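Local coordinates for protein RhCC (Rhodococcus jostii, PDB 4U5R) that probably acts as a cofactor-independent oxygenase of the tautomerase superfamily, binds magnesium and assembles as a trimer, at residues Trp3-Glu9 and Val41-Pro47; Asn60-Leu66 and Tyr99-Ile105; Asn33-Tyr38 and Trp131-Pro137. The protein carries 1 engineered substitution. All blocks are in the same frame, centred on the assembly; numbering follows the deposited sequence.

Interactions 1 and 2 lie in one mixed four-stranded sheet, each pairing the two parallel strands of a beta-alpha-beta unit, and both are largely buried. Their inner strands, 2-8 and 61-68, are antiparallel neighbours, so the two contacts touch, with Phe6 N 2.9 Å from Arg63 O. Each packs mainly apolar side chains on the helix-bearing face, though Thr7 and Asp45 share it in interaction 1; charged groups join the aromatics of the other face, more richly in interaction 2, whereas interaction 1 has one lysine-glutamate salt bridge across its segments. Interaction 3, its centre about 25 and about 27 Å from those of interactions 1 and 2, is partly buried: a loop meets a helix end through rings, prolines and waters, with one weak direct hydrogen bond.

Interaction 1 of 3, residues Trp3-Glu9 and Val41-Pro47; sequences WEIFTPE and VLFKDMP
Parallel strands 3-8 and 41-46 of a beta-alpha-beta unit, linked by helix 14-32, pair as in the tautomerase fold. Their axes approach to 4.6 Å and cross at -30°, with Trp3 opposite Val41 and Thr7 opposite Asp45. Backbone donors and acceptors alternate: Leu42 N to Trp3 O (2.7 Å), Ile5 N to Leu42 O (2.9 Å), Lys44 N to Ile5 O (2.9 Å), Thr7 N to Lys44 O (3.0 Å) and Met46 N to Thr7 O (2.7 Å), then Glu9 N weakly to Met46 O (3.0 Å). Glu4 N and Phe6 N bond strand 61-68 instead. On the face towards helix 14-32, Ile5 CD1 packs on Val41 CG1 (3.8 Å) and Phe43 CE1 (3.9 Å), while Trp3 NE1 bonds Tyr28. Thr7, chi1 p, sends OG1 to Pro8 O (3.0 Å); Asp45 OD2 accepts from Asn10 N. The other face carries Glu4, Phe6 and Lys44, with Met46 SD at the Phe6 ring edge in a Met-aromatic contact. Lys44, chi1 m and then t throughout, brings its CD within 3.3 Å of Phe6 CE1. Glu4 OE1 is hydrogen-bonded to a Tris molecule, probably from the crystallisation liquor, and OE2 meets Lys44 NZ in a very short 2.4 Å salt bridge.

Interaction 2 of 3, residues Asn60-Leu66 and Tyr99-Ile105; sequences NFVRIRL and YDWEIHI
Strands 61-66 and 100-105 run parallel, their axes 4.6 Å apart at 9°, in unbroken register from Phe61-Asp100 to Leu66-Ile105. Backbone hydrogen bonds alternate, from Asp100 N to Asn60 O (2.9 Å) and Val62 N to Asp100 O (2.8 Å) through to Leu66 N to His104 O (3.0 Å). Apolar packing fills the face bearing Val62, Ile64 and Leu66, where Leu66 CD2 meets Ile103 CD1 (3.6 Å). Polar contacts gather on the other face: Arg63 (chi1 t, chi2 p) pairs NE with Glu102 OE1 (3.1 Å) in a salt bridge and gives NH1 to His104 ND1 (2.9 Å). Glu102 OE2 bonds Trp113 NE1 of the third subunit. Water 1 joins Arg63 NH2 (2.7 Å) to Glu102 OE1 (2.8 Å). Arg65 CG lies over the His104 ring, 3.5 Å from CE1; Arg65 NE and His104 NE2 both reach Asp67 of the third subunit. This is the second beta-alpha-beta unit of a tautomerase-superfamily subunit, beside the engineered Ala106, a magnesium-site position with no ion bound here.

Interaction 3 of 3, residues Asn33-Tyr38 and Trp131-Pro137; sequences NLPRFY and WAKENRP
One weak hydrogen bond is the only direct polar bond between the loop 33-38 and segment 131-137 at the end of helix 126-134, Phe37 N reaching Asn135 OD1 at 3.2 Å and 133°, and two waters bridge them besides. Asn135 leaves the helix with positive phi. Water 2 lies between Arg36 N (2.9 Å to its O), from which it accepts, and Ala132 O (2.7 Å); water 3 accepts from Arg36 NE and Asn135 ND2, each 3.3 Å away. The loop leads from helix 14-32 into strand 40-46, so the contact packs the crossover of the first beta-alpha-beta unit against helix 126-134. Residues 36-38 form a 3-10 turn, Tyr38 N bonding Pro35 O (3.1 Å). Phe37, chi1 p, points at the helix end: Pro137 CD sits over its face in a CH-pi contact, 3.8 Å from the ring centroid, and Phe37 CZ is 3.6 Å from Trp131 CE3. Pro35 CA comes within 3.8 Å of Ala132 CA. Arg36 NH1 bridges to Glu22, and Trp131 NE1 bonds Ile138 O.

Interaction 1 of 3, residues Trp3-Glu9 and Val41-Pro47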
loop_
_atom_site.group_PDB
_atom_site.type_symbol
_atom_site.label_atom_id
_atom_site.label_comp_id
_atom_site.label_asym_id
_atom_site.label_seq_id
_atom_site.Cartn_x
_atom_site.Cartn_y
_atom_site.Cartn_z
ATOM N N TRP B 3 2.912 2.117 9.264
ATOM C CA TRP B 3 3.487 0.769 9.251
ATOM C C TRP B 3 2.431 -0.319 9.218
ATOM O O TRP B 3 1.445 -0.269 9.956
ATOM C CB TRP B 3 4.357 0.528 10.487
ATOM C CG TRP B 3 5.671 1.217 10.532
ATOM C CD1 TRP B 3 5.911 2.566 10.460
ATOM C CD2 TRP B 3 6.936 0.592 10.738
ATOM N NE1 TRP B 3 7.262 2.806 10.573
ATOM C CE2 TRP B 3 7.909 1.609 10.748
ATOM C CE3 TRP B 3 7.342 -0.739 10.885
ATOM C CZ2 TRP B 3 9.271 1.341 10.914
ATOM C CZ3 TRP B 3 8.699 -1.006 11.060
ATOM C CH2 TRP B 3 9.644 0.031 11.059
ATOM N N GLU B 4 2.661 -1.316 8.375
ATOM C CA GLU B 4 1.874 -2.531 8.379
ATOM C C GLU B 4 2.759 -3.694 8.749
ATOM O O GLU B 4 3.780 -3.898 8.111
ATOM C CB GLU B 4 1.280 -2.789 7.015
ATOM C CG GLU B 4 0.182 -1.859 6.594
ATOM C CD GLU B 4 -0.213 -2.132 5.163
ATOM O OE1 GLU B 4 0.649 -1.962 4.271
ATOM O OE2 GLU B 4 -1.356 -2.570 4.933
ATOM N N ILE B 5 2.359 -4.472 9.751
ATOM C CA ILE B 5 3.107 -5.665 10.109
ATOM C C ILE B 5 2.203 -6.882 10.013
ATOM O O ILE B 5 1.259 -7.036 10.782
ATOM C CB ILE B 5 3.726 -5.520 11.521
ATOM C CG1 ILE B 5 4.621 -4.271 11.545
ATOM C CG2 ILE B 5 4.512 -6.768 11.901
ATOM C CD1 ILE B 5 5.306 -3.993 12.863
ATOM N N PHE B 6 2.474 -7.713 9.016
ATOM C CA PHE B 6 1.709 -8.924 8.750
ATOM C C PHE B 6 2.384 -10.103 9.420
ATOM O O PHE B 6 3.507 -10.434 9.073
ATOM C CB PHE B 6 1.618 -9.176 7.243
ATOM C CG PHE B 6 0.907 -8.099 6.479
ATOM C CD1 PHE B 6 -0.461 -8.166 6.285
ATOM C CD2 PHE B 6 1.618 -7.053 5.900
ATOM C CE1 PHE B 6 -1.117 -7.197 5.549
ATOM C CE2 PHE B 6 0.967 -6.074 5.171
ATOM C CZ PHE B 6 -0.403 -6.139 5.001
ATOM N N THR B 7 1.708 -10.732 10.380
ATOM C CA THR B 7 2.295 -11.817 11.183
ATOM C C THR B 7 1.496 -13.117 11.131
ATOM O O THR B 7 0.292 -13.092 10.870
ATOM C CB THR B 7 2.383 -11.439 12.677
ATOM O OG1 THR B 7 1.067 -11.449 13.242
ATOM C CG2 THR B 7 3.006 -10.068 12.864
ATOM N N PRO B 8 2.153 -14.256 11.410
ATOM C CA PRO B 8 1.375 -15.456 11.720
ATOM C C PRO B 8 0.367 -15.127 12.798
ATOM O O PRO B 8 0.700 -14.343 13.694
ATOM C CB PRO B 8 2.428 -16.440 12.243
ATOM C CG PRO B 8 3.692 -16.011 11.596
ATOM C CD PRO B 8 3.606 -14.505 11.460
ATOM N N GLU B 9 -0.833 -15.694 12.709
ATOM C CA GLU B 9 -1.862 -15.477 13.717
ATOM C C GLU B 9 -1.306 -15.666 15.117
ATOM O O GLU B 9 -0.601 -16.631 15.376
ATOM C CB GLU B 9 -3.032 -16.435 13.517
ATOM C CG GLU B 9 -4.215 -15.860 12.788
ATOM C CD GLU B 9 -5.448 -16.715 12.980
ATOM O OE1 GLU B 9 -5.369 -17.931 12.707
ATOM O OE2 GLU B 9 -6.485 -16.179 13.429
ATOM N N VAL B 41 1.058 2.047 13.627
ATOM C CA VAL B 41 1.458 0.673 13.341
ATOM C C VAL B 41 0.223 -0.229 13.337
ATOM O O VAL B 41 -0.500 -0.364 14.345
ATOM C CB VAL B 41 2.488 0.133 14.359
ATOM C CG1 VAL B 41 2.893 -1.284 13.970
ATOM C CG2 VAL B 41 3.725 1.008 14.420
ATOM N N LEU B 42 -0.034 -0.850 12.196
ATOM C CA LEU B 42 -1.190 -1.724 12.068
ATOM C C LEU B 42 -0.724 -3.180 12.066
ATOM O O LEU B 42 0.030 -3.587 11.178
ATOM C CB LEU B 42 -1.982 -1.409 10.785
ATOM C CG LEU B 42 -2.356 0.059 10.525
ATOM C CD1 LEU B 42 -3.178 0.188 9.249
ATOM C CD2 LEU B 42 -3.118 0.639 11.713
ATOM N N PHE B 43 -1.147 -3.940 13.075
ATOM C CA PHE B 43 -0.838 -5.367 13.140
ATOM C C PHE B 43 -1.914 -6.197 12.463
ATOM O O PHE B 43 -3.101 -6.083 12.771
ATOM C CB PHE B 43 -0.670 -5.820 14.592
ATOM C CG PHE B 43 0.545 -5.264 15.245
ATOM C CD1 PHE B 43 1.772 -5.883 15.074
ATOM C CD2 PHE B 43 0.476 -4.113 16.003
ATOM C CE1 PHE B 43 2.910 -5.360 15.638
ATOM C CE2 PHE B 43 1.611 -3.588 16.591
ATOM C CZ PHE B 43 2.832 -4.224 16.414
ATOM N N LYS B 44 -1.494 -7.041 11.532
ATOM C CA LYS B 44 -2.445 -7.810 10.753
ATOM C C LYS B 44 -2.115 -9.293 10.900
ATOM O O LYS B 44 -1.129 -9.785 10.342
ATOM C CB LYS B 44 -2.415 -7.337 9.289
ATOM C CG LYS B 44 -2.874 -5.870 9.133
ATOM C CD LYS B 44 -2.570 -5.290 7.757
ATOM C CE LYS B 44 -3.173 -3.912 7.578
ATOM N NZ LYS B 44 -3.165 -3.540 6.136
ATOM N N ASP B 45 -2.929 -9.989 11.693
ATOM C CA ASP B 45 -2.786 -11.420 11.881
ATOM C C ASP B 45 -3.210 -12.163 10.618
ATOM O O ASP B 45 -4.315 -11.961 10.105
ATOM C CB ASP B 45 -3.614 -11.885 13.087
ATOM C CG ASP B 45 -2.804 -11.925 14.373
ATOM O OD1 ASP B 45 -1.609 -11.571 14.347
ATOM O OD2 ASP B 45 -3.368 -12.309 15.416
ATOM N N MET B 46 -2.312 -12.999 10.104
ATOM C CA MET B 46 -2.606 -13.798 8.923
ATOM C C MET B 46 -2.813 -15.249 9.299
ATOM O O MET B 46 -1.913 -15.878 9.868
ATOM C CB MET B 46 -1.476 -13.698 7.898
ATOM C CG MET B 46 -1.191 -12.282 7.443
ATOM S SD MET B 46 -2.566 -11.541 6.531
ATOM C CE MET B 46 -2.617 -12.509 5.021
ATOM N N PRO B 47 -3.999 -15.787 8.999
ATOM C CA PRO B 47 -4.258 -17.218 9.211
ATOM C C PRO B 47 -3.287 -18.110 8.446
ATOM O O PRO B 47 -2.712 -17.675 7.443
ATOM C CB PRO B 47 -5.687 -17.399 8.684
ATOM C CG PRO B 47 -6.317 -16.058 8.804
ATOM C CD PRO B 47 -5.207 -15.061 8.567
#

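Interaction 2 of 3, residues Asn60-Leu66 and Tyr99-Ile105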
loop_
_atom_site.group_PDB
_atom_site.type_symbol
_atom_site.label_atom_id
_atom_site.label_comp_id
_atom_site.label_asym_id
_atom_site.label_seq_id
_atom_site.Cartn_x
_atom_site.Cartn_y
_atom_site.Cartn_z
ATOM N N ASN B 60 5.611 -18.946 9.066
ATOM C CA ASN B 60 6.631 -18.446 9.980
ATOM C C ASN B 60 7.258 -17.176 9.402
ATOM O O ASN B 60 8.435 -16.875 9.605
ATOM C CB ASN B 60 7.688 -19.528 10.241
ATOM C CG ASN B 60 8.621 -19.184 11.393
ATOM O OD1 ASN B 60 8.182 -18.803 12.477
ATOM N ND2 ASN B 60 9.921 -19.284 11.146
ATOM N N PHE B 61 6.432 -16.399 8.708
ATOM C CA PHE B 61 6.952 -15.266 7.962
ATOM C C PHE B 61 6.257 -13.965 8.357
ATOM O O PHE B 61 5.024 -13.897 8.390
ATOM C CB PHE B 61 6.800 -15.544 6.461
ATOM C CG PHE B 61 7.477 -14.531 5.572
ATOM C CD1 PHE B 61 8.824 -14.639 5.266
ATOM C CD2 PHE B 61 6.754 -13.486 5.021
ATOM C CE1 PHE B 61 9.448 -13.703 4.439
ATOM C CE2 PHE B 61 7.370 -12.556 4.194
ATOM C CZ PHE B 61 8.714 -12.663 3.908
ATOM N N VAL B 62 7.061 -12.951 8.678
ATOM C CA VAL B 62 6.550 -11.626 9.012
ATOM C C VAL B 62 6.889 -10.652 7.879
ATOM O O VAL B 62 8.055 -10.449 7.543
ATOM C CB VAL B 62 7.130 -11.121 10.360
ATOM C CG1 VAL B 62 6.641 -9.697 10.639
ATOM C CG2 VAL B 62 6.739 -12.066 11.499
ATOM N N ARG B 63 5.869 -10.057 7.272
ATOM C CA ARG B 63 6.086 -9.083 6.198
ATOM C C ARG B 63 5.752 -7.677 6.684
ATOM O O ARG B 63 4.645 -7.438 7.172
ATOM C CB ARG B 63 5.236 -9.460 4.969
ATOM C CG ARG B 63 5.582 -8.727 3.667
ATOM C CD ARG B 63 7.057 -8.913 3.337
ATOM N NE ARG B 63 7.372 -8.426 1.999
ATOM C CZ ARG B 63 7.711 -7.178 1.688
ATOM N NH1 ARG B 63 7.751 -6.217 2.613
ATOM N NH2 ARG B 63 7.984 -6.894 0.420
ATOM N N ILE B 64 6.702 -6.751 6.540
ATOM C CA ILE B 64 6.537 -5.367 6.999
ATOM C C ILE B 64 6.587 -4.405 5.815
ATOM O O ILE B 64 7.451 -4.526 4.945
ATOM C CB ILE B 64 7.639 -4.953 8.004
ATOM C CG1 ILE B 64 7.769 -5.961 9.157
ATOM C CG2 ILE B 64 7.406 -3.503 8.466
ATOM C CD1 ILE B 64 9.008 -6.869 9.009
ATOM N N ARG B 65 5.655 -3.461 5.765
ATOM C CA ARG B 65 5.665 -2.439 4.719
ATOM C C ARG B 65 5.338 -1.101 5.344
ATOM O O ARG B 65 4.450 -1.025 6.159
ATOM C CB ARG B 65 4.655 -2.765 3.614
ATOM C CG ARG B 65 4.653 -1.747 2.485
ATOM C CD ARG B 65 3.374 -1.800 1.651
ATOM N NE ARG B 65 3.537 -0.921 0.495
ATOM C CZ ARG B 65 3.370 0.392 0.532
ATOM N NH1 ARG B 65 2.995 0.987 1.662
ATOM N NH2 ARG B 65 3.576 1.110 -0.567
ATOM N N LEU B 66 6.012 -0.034 4.951
ATOM C CA LEU B 66 5.684 1.250 5.544
ATOM C C LEU B 66 5.745 2.362 4.532
ATOM O O LEU B 66 6.538 2.289 3.613
ATOM C CB LEU B 66 6.609 1.513 6.734
ATOM C CG LEU B 66 8.134 1.466 6.570
ATOM C CD1 LEU B 66 8.837 2.585 7.326
ATOM C CD2 LEU B 66 8.663 0.107 6.994
ATOM N N TYR B 99 11.628 -15.992 13.376
ATOM C CA TYR B 99 10.816 -15.725 12.191
ATOM C C TYR B 99 11.657 -15.377 10.975
ATOM O O TYR B 99 12.784 -14.897 11.099
ATOM C CB TYR B 99 9.843 -14.563 12.442
ATOM C CG TYR B 99 8.783 -14.867 13.463
ATOM C CD1 TYR B 99 7.713 -15.691 13.149
ATOM C CD2 TYR B 99 8.849 -14.332 14.744
ATOM C CE1 TYR B 99 6.728 -15.975 14.080
ATOM C CE2 TYR B 99 7.872 -14.618 15.686
ATOM C CZ TYR B 99 6.822 -15.443 15.348
ATOM O OH TYR B 99 5.846 -15.725 16.274
ATOM N N ASP B 100 11.090 -15.618 9.800
ATOM C CA ASP B 100 11.638 -15.090 8.552
ATOM C C ASP B 100 10.931 -13.774 8.290
ATOM O O ASP B 100 9.787 -13.604 8.718
ATOM C CB ASP B 100 11.421 -16.073 7.400
ATOM C CG ASP B 100 12.161 -17.367 7.613
ATOM O OD1 ASP B 100 13.306 -17.308 8.100
ATOM O OD2 ASP B 100 11.591 -18.428 7.305
ATOM N N TRP B 101 11.592 -12.826 7.631
ATOM C CA TRP B 101 10.948 -11.521 7.448
ATOM C C TRP B 101 11.545 -10.711 6.304
ATOM O O TRP B 101 12.645 -10.984 5.806
ATOM C CB TRP B 101 10.979 -10.687 8.758
ATOM C CG TRP B 101 12.290 -10.010 9.092
ATOM C CD1 TRP B 101 12.570 -8.673 9.012
ATOM C CD2 TRP B 101 13.493 -10.646 9.538
ATOM N NE1 TRP B 101 13.871 -8.441 9.394
ATOM C CE2 TRP B 101 14.460 -9.636 9.718
ATOM C CE3 TRP B 101 13.840 -11.974 9.822
ATOM C CZ2 TRP B 101 15.762 -9.916 10.152
ATOM C CZ3 TRP B 101 15.133 -12.250 10.244
ATOM C CH2 TRP B 101 16.075 -11.225 10.401
ATOM N N GLU B 102 10.778 -9.710 5.892
ATOM C CA GLU B 102 11.128 -8.808 4.805
ATOM C C GLU B 102 10.451 -7.472 5.077
ATOM O O GLU B 102 9.332 -7.431 5.583
ATOM C CB GLU B 102 10.691 -9.378 3.442
ATOM C CG GLU B 102 11.081 -8.496 2.266
ATOM C CD GLU B 102 10.688 -9.062 0.907
ATOM O OE1 GLU B 102 9.823 -9.956 0.833
ATOM O OE2 GLU B 102 11.240 -8.582 -0.108
ATOM N N ILE B 103 11.127 -6.384 4.732
ATOM C CA ILE B 103 10.633 -5.033 4.973
ATOM C C ILE B 103 10.935 -4.171 3.772
ATOM O O ILE B 103 12.000 -4.307 3.153
ATOM C CB ILE B 103 11.290 -4.380 6.212
ATOM C CG1 ILE B 103 10.658 -3.008 6.509
ATOM C CG2 ILE B 103 12.800 -4.228 6.011
ATOM C CD1 ILE B 103 10.980 -2.483 7.918
ATOM N N HIS B 104 10.006 -3.282 3.434
ATOM C CA HIS B 104 10.309 -2.220 2.484
ATOM C C HIS B 104 9.527 -0.941 2.772
ATOM O O HIS B 104 8.507 -0.953 3.469
ATOM C CB HIS B 104 10.104 -2.698 1.025
ATOM C CG HIS B 104 8.675 -2.805 0.575
ATOM N ND1 HIS B 104 7.847 -3.846 0.937
ATOM C CD2 HIS B 104 7.956 -2.037 -0.283
ATOM C CE1 HIS B 104 6.666 -3.692 0.362
ATOM N NE2 HIS B 104 6.708 -2.603 -0.388
ATOM N N ILE B 105 10.068 0.169 2.268
ATOM C CA ILE B 105 9.522 1.503 2.483
ATOM C C ILE B 105 9.183 2.208 1.171
ATOM O O ILE B 105 9.902 2.104 0.177
ATOM C CB ILE B 105 10.499 2.420 3.243
ATOM C CG1 ILE B 105 11.181 1.675 4.388
ATOM C CG2 ILE B 105 9.781 3.688 3.713
ATOM C CD1 ILE B 105 12.006 2.576 5.306
HETATM O O HOH W 1 7.780 -9.235 -1.003
#

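Interaction 3 of 3, residues Asn33-Tyr38 and Trp131-Pro137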
loop_
_atom_site.group_PDB
_atom_site.type_symbol
_atom_site.label_atom_id
_atom_site.label_comp_id
_atom_site.label_asym_id
_atom_site.label_seq_id
_atom_site.Cartn_x
_atom_site.Cartn_y
_atom_site.Cartn_z
ATOM N N ASN B 33 12.385 14.197 16.109
ATOM C CA ASN B 33 11.367 14.715 17.040
ATOM C C ASN B 33 9.993 14.873 16.403
ATOM O O ASN B 33 9.357 15.923 16.469
ATOM C CB ASN B 33 11.806 16.047 17.664
ATOM C CG ASN B 33 10.891 16.484 18.813
ATOM O OD1 ASN B 33 10.547 15.684 19.686
ATOM N ND2 ASN B 33 10.503 17.754 18.813
ATOM N N LEU B 34 9.550 13.806 15.762
ATOM C CA LEU B 34 8.208 13.743 15.233
ATOM C C LEU B 34 7.231 13.602 16.394
ATOM O O LEU B 34 7.537 12.940 17.391
ATOM C CB LEU B 34 8.078 12.554 14.278
ATOM C CG LEU B 34 7.529 12.768 12.875
ATOM C CD1 LEU B 34 8.255 13.918 12.226
ATOM C CD2 LEU B 34 7.693 11.494 12.054
ATOM N N PRO B 35 6.051 14.214 16.266
ATOM C CA PRO B 35 4.978 13.942 17.225
ATOM C C PRO B 35 4.727 12.439 17.286
ATOM O O PRO B 35 4.691 11.792 16.229
ATOM C CB PRO B 35 3.774 14.690 16.644
ATOM C CG PRO B 35 4.383 15.758 15.774
ATOM C CD PRO B 35 5.655 15.187 15.228
ATOM N N ARG B 36 4.603 11.891 18.486
ATOM C CA ARG B 36 4.494 10.448 18.632
ATOM C C ARG B 36 3.301 9.917 17.858
ATOM O O ARG B 36 3.394 8.861 17.217
ATOM C CB ARG B 36 4.391 10.060 20.106
ATOM C CG ARG B 36 5.605 10.421 20.932
ATOM C CD ARG B 36 5.342 10.096 22.386
ATOM N NE ARG B 36 4.999 8.687 22.501
ATOM C CZ ARG B 36 5.900 7.723 22.639
ATOM N NH1 ARG B 36 5.513 6.460 22.717
ATOM N NH2 ARG B 36 7.192 8.030 22.700
ATOM N N PHE B 37 2.191 10.653 17.872
ATOM C CA PHE B 37 0.965 10.144 17.273
ATOM C C PHE B 37 1.000 10.073 15.735
ATOM O O PHE B 37 0.105 9.461 15.156
ATOM C CB PHE B 37 -0.258 10.964 17.715
ATOM C CG PHE B 37 -0.286 12.363 17.172
ATOM C CD1 PHE B 37 -0.895 12.647 15.959
ATOM C CD2 PHE B 37 0.258 13.398 17.905
ATOM C CE1 PHE B 37 -0.919 13.943 15.475
ATOM C CE2 PHE B 37 0.231 14.698 17.424
ATOM C CZ PHE B 37 -0.366 14.963 16.209
ATOM N N TYR B 38 1.998 10.694 15.090
ATOM C CA TYR B 38 2.245 10.484 13.650
ATOM C C TYR B 38 2.536 9.017 13.338
ATOM O O TYR B 38 2.244 8.548 12.233
ATOM C CB TYR B 38 3.430 11.309 13.123
ATOM C CG TYR B 38 3.190 12.780 12.869
ATOM C CD1 TYR B 38 2.010 13.395 13.249
ATOM C CD2 TYR B 38 4.162 13.546 12.246
ATOM C CE1 TYR B 38 1.809 14.747 13.026
ATOM C CE2 TYR B 38 3.969 14.893 12.007
ATOM C CZ TYR B 38 2.795 15.483 12.404
ATOM O OH TYR B 38 2.614 16.823 12.183
ATOM N N TRP B 131 2.645 20.386 18.489
ATOM C CA TRP B 131 1.952 19.126 18.287
ATOM C C TRP B 131 2.668 17.971 18.983
ATOM O O TRP B 131 2.020 17.105 19.565
ATOM C CB TRP B 131 1.818 18.834 16.793
ATOM C CG TRP B 131 0.685 19.528 16.110
ATOM C CD1 TRP B 131 0.115 20.728 16.445
ATOM C CD2 TRP B 131 -0.021 19.055 14.963
ATOM N NE1 TRP B 131 -0.906 21.029 15.569
ATOM C CE2 TRP B 131 -1.010 20.017 14.651
ATOM C CE3 TRP B 131 0.087 17.911 14.164
ATOM C CZ2 TRP B 131 -1.883 19.867 13.580
ATOM C CZ3 TRP B 131 -0.767 17.770 13.094
ATOM C CH2 TRP B 131 -1.750 18.739 12.814
ATOM N N ALA B 132 3.998 17.966 18.936
ATOM C CA ALA B 132 4.778 16.899 19.576
ATOM C C ALA B 132 4.657 16.970 21.105
ATOM O O ALA B 132 4.386 15.959 21.764
ATOM C CB ALA B 132 6.237 16.968 19.145
ATOM N N LYS B 133 4.807 18.174 21.654
ATOM C CA LYS B 133 4.741 18.384 23.096
ATOM C C LYS B 133 3.368 18.007 23.664
ATOM O O LYS B 133 3.260 17.373 24.721
ATOM C CB LYS B 133 5.073 19.849 23.419
ATOM C CG LYS B 133 5.211 20.167 24.898
ATOM C CD LYS B 133 5.494 21.647 25.122
ATOM C CE LYS B 133 4.354 22.509 24.593
ATOM N NZ LYS B 133 3.047 22.181 25.245
ATOM N N GLU B 134 2.319 18.401 22.957
ATOM C CA GLU B 134 0.959 18.110 23.383
ATOM C C GLU B 134 0.561 16.684 23.053
ATOM O O GLU B 134 -0.343 16.116 23.670
ATOM C CB GLU B 134 -0.018 19.079 22.719
ATOM C CG GLU B 134 0.172 20.509 23.154
ATOM C CD GLU B 134 -0.328 20.741 24.567
ATOM O OE1 GLU B 134 -1.120 19.909 25.064
ATOM O OE2 GLU B 134 0.076 21.751 25.178
ATOM N N ASN B 135 1.259 16.125 22.068
ATOM C CA ASN B 135 0.960 14.818 21.479
ATOM C C ASN B 135 -0.477 14.695 20.980
ATOM O O ASN B 135 -1.124 13.664 21.158
ATOM C CB ASN B 135 1.265 13.692 22.463
ATOM C CG ASN B 135 1.491 12.368 21.765
ATOM O OD1 ASN B 135 1.771 12.328 20.561
ATOM N ND2 ASN B 135 1.361 11.276 22.506
ATOM N N ARG B 136 -0.957 15.750 20.329
ATOM C CA ARG B 136 -2.261 15.712 19.676
ATOM C C ARG B 136 -2.258 16.731 18.549
ATOM O O ARG B 136 -1.516 17.705 18.587
ATOM C CB ARG B 136 -3.390 15.987 20.673
ATOM C CG ARG B 136 -3.268 17.317 21.388
ATOM C CD ARG B 136 -4.327 17.461 22.481
ATOM N NE ARG B 136 -4.261 16.365 23.447
ATOM C CZ ARG B 136 -3.493 16.355 24.536
ATOM N NH1 ARG B 136 -2.706 17.389 24.824
ATOM N NH2 ARG B 136 -3.513 15.302 25.344
ATOM N N PRO B 137 -3.057 16.490 17.510
ATOM C CA PRO B 137 -3.112 17.506 16.452
ATOM C C PRO B 137 -3.954 18.704 16.874
ATOM O O PRO B 137 -5.168 18.580 17.029
ATOM C CB PRO B 137 -3.743 16.763 15.271
ATOM C CG PRO B 137 -4.447 15.604 15.869
ATOM C CD PRO B 137 -3.762 15.249 17.152
HETATM O O HOH W 2 4.954 13.497 20.924
HETATM O O HOH W 3 1.798 8.050 22.663
#